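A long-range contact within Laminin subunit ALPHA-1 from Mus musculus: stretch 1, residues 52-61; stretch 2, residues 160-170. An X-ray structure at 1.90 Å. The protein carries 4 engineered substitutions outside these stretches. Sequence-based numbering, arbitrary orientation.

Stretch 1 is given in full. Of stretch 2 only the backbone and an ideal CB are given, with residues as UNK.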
# COMPACT_ATOMS: atom_id res chain seq x y z
N ARG A 52 -12.83 -3.11 -4.96
CA ARG A 52 -11.89 -3.04 -6.08
C ARG A 52 -10.50 -2.90 -5.47
O ARG A 52 -10.25 -1.97 -4.70
CB ARG A 52 -12.20 -1.83 -6.95
CG ARG A 52 -11.23 -1.65 -8.09
CD ARG A 52 -10.70 -0.23 -8.08
NE ARG A 52 -11.40 0.62 -9.02
CZ ARG A 52 -11.27 1.93 -9.07
NH1 ARG A 52 -10.46 2.57 -8.23
NH2 ARG A 52 -11.95 2.61 -9.98
N THR A 53 -9.59 -3.80 -5.83
CA THR A 53 -8.25 -3.78 -5.23
C THR A 53 -7.16 -4.52 -6.01
O THR A 53 -7.44 -5.37 -6.85
CB THR A 53 -8.32 -4.38 -3.82
OG1 THR A 53 -7.03 -4.34 -3.20
CG2 THR A 53 -8.79 -5.83 -3.89
N PHE A 54 -5.90 -4.19 -5.71
CA PHE A 54 -4.74 -4.85 -6.32
C PHE A 54 -3.95 -5.50 -5.18
O PHE A 54 -2.97 -6.21 -5.42
CB PHE A 54 -3.81 -3.84 -7.02
CG PHE A 54 -4.38 -3.23 -8.28
CD1 PHE A 54 -4.91 -1.94 -8.27
CD2 PHE A 54 -4.34 -3.93 -9.48
CE1 PHE A 54 -5.38 -1.36 -9.44
CE2 PHE A 54 -4.81 -3.36 -10.66
CZ PHE A 54 -5.33 -2.07 -10.64
N ALA A 55 -4.38 -5.25 -3.95
CA ALA A 55 -3.69 -5.75 -2.76
C ALA A 55 -3.77 -7.25 -2.50
O ALA A 55 -4.65 -7.94 -2.99
CB ALA A 55 -4.18 -4.99 -1.53
N SER A 56 -2.84 -7.74 -1.69
CA SER A 56 -2.85 -9.16 -1.37
C SER A 56 -3.46 -9.43 0.00
O SER A 56 -3.96 -10.52 0.26
CB SER A 56 -1.42 -9.73 -1.42
OG SER A 56 -0.65 -9.25 -0.34
N SER A 57 -3.45 -8.43 0.89
CA SER A 57 -4.00 -8.63 2.23
C SER A 57 -4.58 -7.39 2.89
O SER A 57 -4.18 -6.26 2.57
CB SER A 57 -2.93 -9.21 3.15
OG SER A 57 -1.93 -8.23 3.41
N GLY A 58 -5.49 -7.60 3.84
CA GLY A 58 -6.10 -6.50 4.56
C GLY A 58 -7.45 -6.82 5.20
O GLY A 58 -8.14 -7.74 4.77
N LEU A 59 -7.81 -6.06 6.23
CA LEU A 59 -9.09 -6.24 6.92
C LEU A 59 -10.16 -5.40 6.22
O LEU A 59 -9.97 -4.21 6.00
CB LEU A 59 -8.96 -5.83 8.40
CG LEU A 59 -10.19 -6.01 9.29
CD1 LEU A 59 -9.76 -6.22 10.74
CD2 LEU A 59 -11.10 -4.80 9.17
N ILE A 60 -11.28 -6.03 5.86
CA ILE A 60 -12.36 -5.33 5.16
C ILE A 60 -13.45 -4.83 6.11
O ILE A 60 -13.90 -3.68 5.98
CB ILE A 60 -12.95 -6.23 4.06
CG1 ILE A 60 -11.83 -6.63 3.08
CG2 ILE A 60 -14.08 -5.51 3.34
CD1 ILE A 60 -12.19 -7.75 2.09
N TYR A 61 -13.89 -5.67 7.05
CA TYR A 61 -14.85 -5.23 8.07
C TYR A 61 -14.72 -6.05 9.35
O TYR A 61 -14.26 -7.20 9.31
CB TYR A 61 -16.31 -5.24 7.56
CG TYR A 61 -17.03 -6.57 7.55
CD1 TYR A 61 -17.38 -7.22 8.73
CD2 TYR A 61 -17.42 -7.15 6.34
CE1 TYR A 61 -18.11 -8.41 8.71
CE2 TYR A 61 -18.15 -8.34 6.31
CZ TYR A 61 -18.49 -8.96 7.50
OH TYR A 61 -19.21 -10.14 7.48
N UNK A 160 -3.10 -12.00 12.30
CA UNK A 160 -2.23 -10.84 12.09
C UNK A 160 -2.73 -9.87 11.03
O UNK A 160 -2.19 -8.78 10.90
CB UNK A 160 -0.83 -11.32 11.70
N UNK A 161 -3.75 -10.26 10.27
CA UNK A 161 -4.28 -9.38 9.22
C UNK A 161 -5.25 -8.36 9.81
O UNK A 161 -6.47 -8.44 9.61
CB UNK A 161 -4.98 -10.20 8.13
N UNK A 162 -4.70 -7.41 10.55
CA UNK A 162 -5.50 -6.38 11.18
C UNK A 162 -5.22 -4.98 10.62
O UNK A 162 -5.77 -4.00 11.12
CB UNK A 162 -5.25 -6.39 12.69
N UNK A 163 -4.35 -4.90 9.61
CA UNK A 163 -4.04 -3.61 8.98
C UNK A 163 -5.13 -3.27 7.96
O UNK A 163 -5.89 -4.14 7.54
CB UNK A 163 -2.67 -3.64 8.31
N UNK A 164 -5.20 -2.00 7.58
CA UNK A 164 -6.20 -1.53 6.62
C UNK A 164 -6.00 -2.07 5.20
O UNK A 164 -4.89 -2.09 4.68
CB UNK A 164 -6.18 -0.00 6.58
N UNK A 165 -7.10 -2.50 4.58
CA UNK A 165 -7.07 -3.03 3.21
C UNK A 165 -6.85 -1.91 2.18
O UNK A 165 -7.56 -0.91 2.20
CB UNK A 165 -8.37 -3.77 2.90
N UNK A 166 -5.86 -2.07 1.29
CA UNK A 166 -5.60 -1.04 0.27
C UNK A 166 -6.61 -1.27 -0.85
O UNK A 166 -6.32 -1.98 -1.81
CB UNK A 166 -4.16 -1.10 -0.25
N UNK A 167 -7.80 -0.69 -0.72
CA UNK A 167 -8.84 -0.88 -1.72
C UNK A 167 -9.91 0.20 -1.64
O UNK A 167 -10.02 0.91 -0.65
CB UNK A 167 -9.48 -2.26 -1.56
N UNK A 168 -10.71 0.28 -2.71
CA UNK A 168 -11.82 1.21 -2.79
C UNK A 168 -13.06 0.40 -2.46
O UNK A 168 -13.25 -0.70 -2.97
CB UNK A 168 -11.92 1.88 -4.16
N UNK A 169 -13.91 0.94 -1.60
CA UNK A 169 -15.14 0.25 -1.23
C UNK A 169 -16.34 1.15 -1.51
O UNK A 169 -16.35 2.32 -1.14
CB UNK A 169 -15.11 -0.16 0.24
N UNK A 170 -17.34 0.59 -2.18
CA UNK A 170 -18.52 1.36 -2.49
C UNK A 170 -19.53 1.27 -1.36
O UNK A 170 -19.17 1.32 -0.18
CB UNK A 170 -19.14 0.88 -3.80

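Position 160 has no atom of stretch 1 within 5.5 Å of its ideal CB. Stretch 1 sets no demand there, and many residues would do. It is Thr160, which makes no contact with stretch 1.

At position 161 the CA-to-CB bond points toward stretch 1. The ideal CB lies 5.0 Å from Gly58 N and 5.5 Å from Ser57 CB. That leaves room for a medium or large side chain, apolar or polar. The residue is Ile161. Its CG2 comes to 3.5 Å from Gly58 N, and its CD1 to 4.1 Å from Ser57 CB.

Position 162 points its CB away, with Leu59 CD1 4.9 Å from the ideal CB. Most side chains would fit. Thr162 is found, and its CA lies 4.3 Å from Leu59 CD1.

Position 163 points sideways, and its ideal CB touches nothing. Its backbone matters first: Leu59 N donates to the carbonyl O of 163 at 3.0 Å, nearly straight at 167°. Any residue could supply that oxygen. A long side chain could also reach the hydroxyl of Ser57, so a polar one would suit. The residue is His163. With chi1 in p, the end of the side chain comes nearer to stretch 1, and NE2 meets Ser57 OG at 3.1 Å in a hydrogen bond at the ring edge. Either atom could be the donor.

Position 164 points away, so stretch 1 hardly limits the choice. It is Ser164, whose OG is hydrogen-bonded elsewhere in the structure.

Position 165 runs close to the backbone of stretch 1. Its CA is 3.8 Å from Gly58 CA, where a CB on Gly58 would clash with it. The ideal CB of 165 points sideways, 3.5 Å from Leu59 O and 4.5 Å from Ile60 CG1. An aliphatic side chain suits, such as valine, leucine or isoleucine. Ile165 is found. CD1 lies 3.7 Å from Gly58 CA and CG2 is 4.4 Å from Ile60 CG1.

At position 166 the ideal CB is 4.1 Å from Ala55 CB. A compact apolar residue would suit, and phi near -81° also admits proline. Pro166 is deposited. Its CD packs 3.5 Å from Ala55 CB. Its carbonyl O accepts from Thr53 OG1 at 2.8 Å. A water also bridges the stretches, taking a bond from Phe54 N and giving one to Pro166 O.

Position 167 is tight: the ideal CB is 3.2 Å from Arg52 O and 3.3 Å from Thr53 CB. A small side chain is the natural expectation. Ala167 fills it with one methyl.

Position 168 pairs with Arg52 in antiparallel fashion. Arg52 N donates to the O of 168 at 3.2 Å, and the N of 168 to Arg52 O at 3.0 Å. These bonds suit many residues. It is Cys168, covalently bonded elsewhere in the structure.

Position 169 has a CB beyond reach, but a longer apolar side chain could approach Ile60. Ile169 does so, with CD1 4.2 Å from Ile60 CG2.

Position 170 is out of reach of stretch 1, which sets no demand on its side chain. It is Gly170.

Stretch 2 (160-170) TITHSIPACIG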
# COMPACT_ATOMS: atom_id res chain seq x y z
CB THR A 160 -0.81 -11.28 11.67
OG1 THR A 160 -0.89 -12.01 10.44
CG2 THR A 160 -0.17 -12.15 12.74
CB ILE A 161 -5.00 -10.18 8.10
CG1 ILE A 161 -4.07 -11.27 7.54
CG2 ILE A 161 -5.40 -9.24 6.95
CD1 ILE A 161 -2.78 -10.74 6.96
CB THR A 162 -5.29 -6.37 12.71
OG1 THR A 162 -3.90 -6.25 13.00
CG2 THR A 162 -5.83 -7.67 13.33
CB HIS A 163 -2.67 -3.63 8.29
CG HIS A 163 -2.48 -4.76 7.32
ND1 HIS A 163 -2.18 -6.04 7.73
CD2 HIS A 163 -2.57 -4.81 5.97
CE1 HIS A 163 -2.09 -6.83 6.68
NE2 HIS A 163 -2.32 -6.11 5.60
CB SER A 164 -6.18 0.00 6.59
OG SER A 164 -7.08 0.50 5.62
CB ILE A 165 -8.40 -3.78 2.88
CG1 ILE A 165 -8.37 -4.34 1.46
CG2 ILE A 165 -9.58 -2.83 3.00
CD1 ILE A 165 -7.59 -5.62 1.32
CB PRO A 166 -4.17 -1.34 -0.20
CG PRO A 166 -3.58 -2.14 0.93
CD PRO A 166 -4.73 -3.02 1.33
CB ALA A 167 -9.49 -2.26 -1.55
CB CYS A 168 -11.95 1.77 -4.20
SG CYS A 168 -13.31 2.97 -4.35
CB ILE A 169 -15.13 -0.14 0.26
CG1 ILE A 169 -13.95 -1.07 0.55
CG2 ILE A 169 -16.43 -0.86 0.61
CD1 ILE A 169 -13.85 -1.49 2.02
O HOH W 1 -5.01 -1.95 -4.41
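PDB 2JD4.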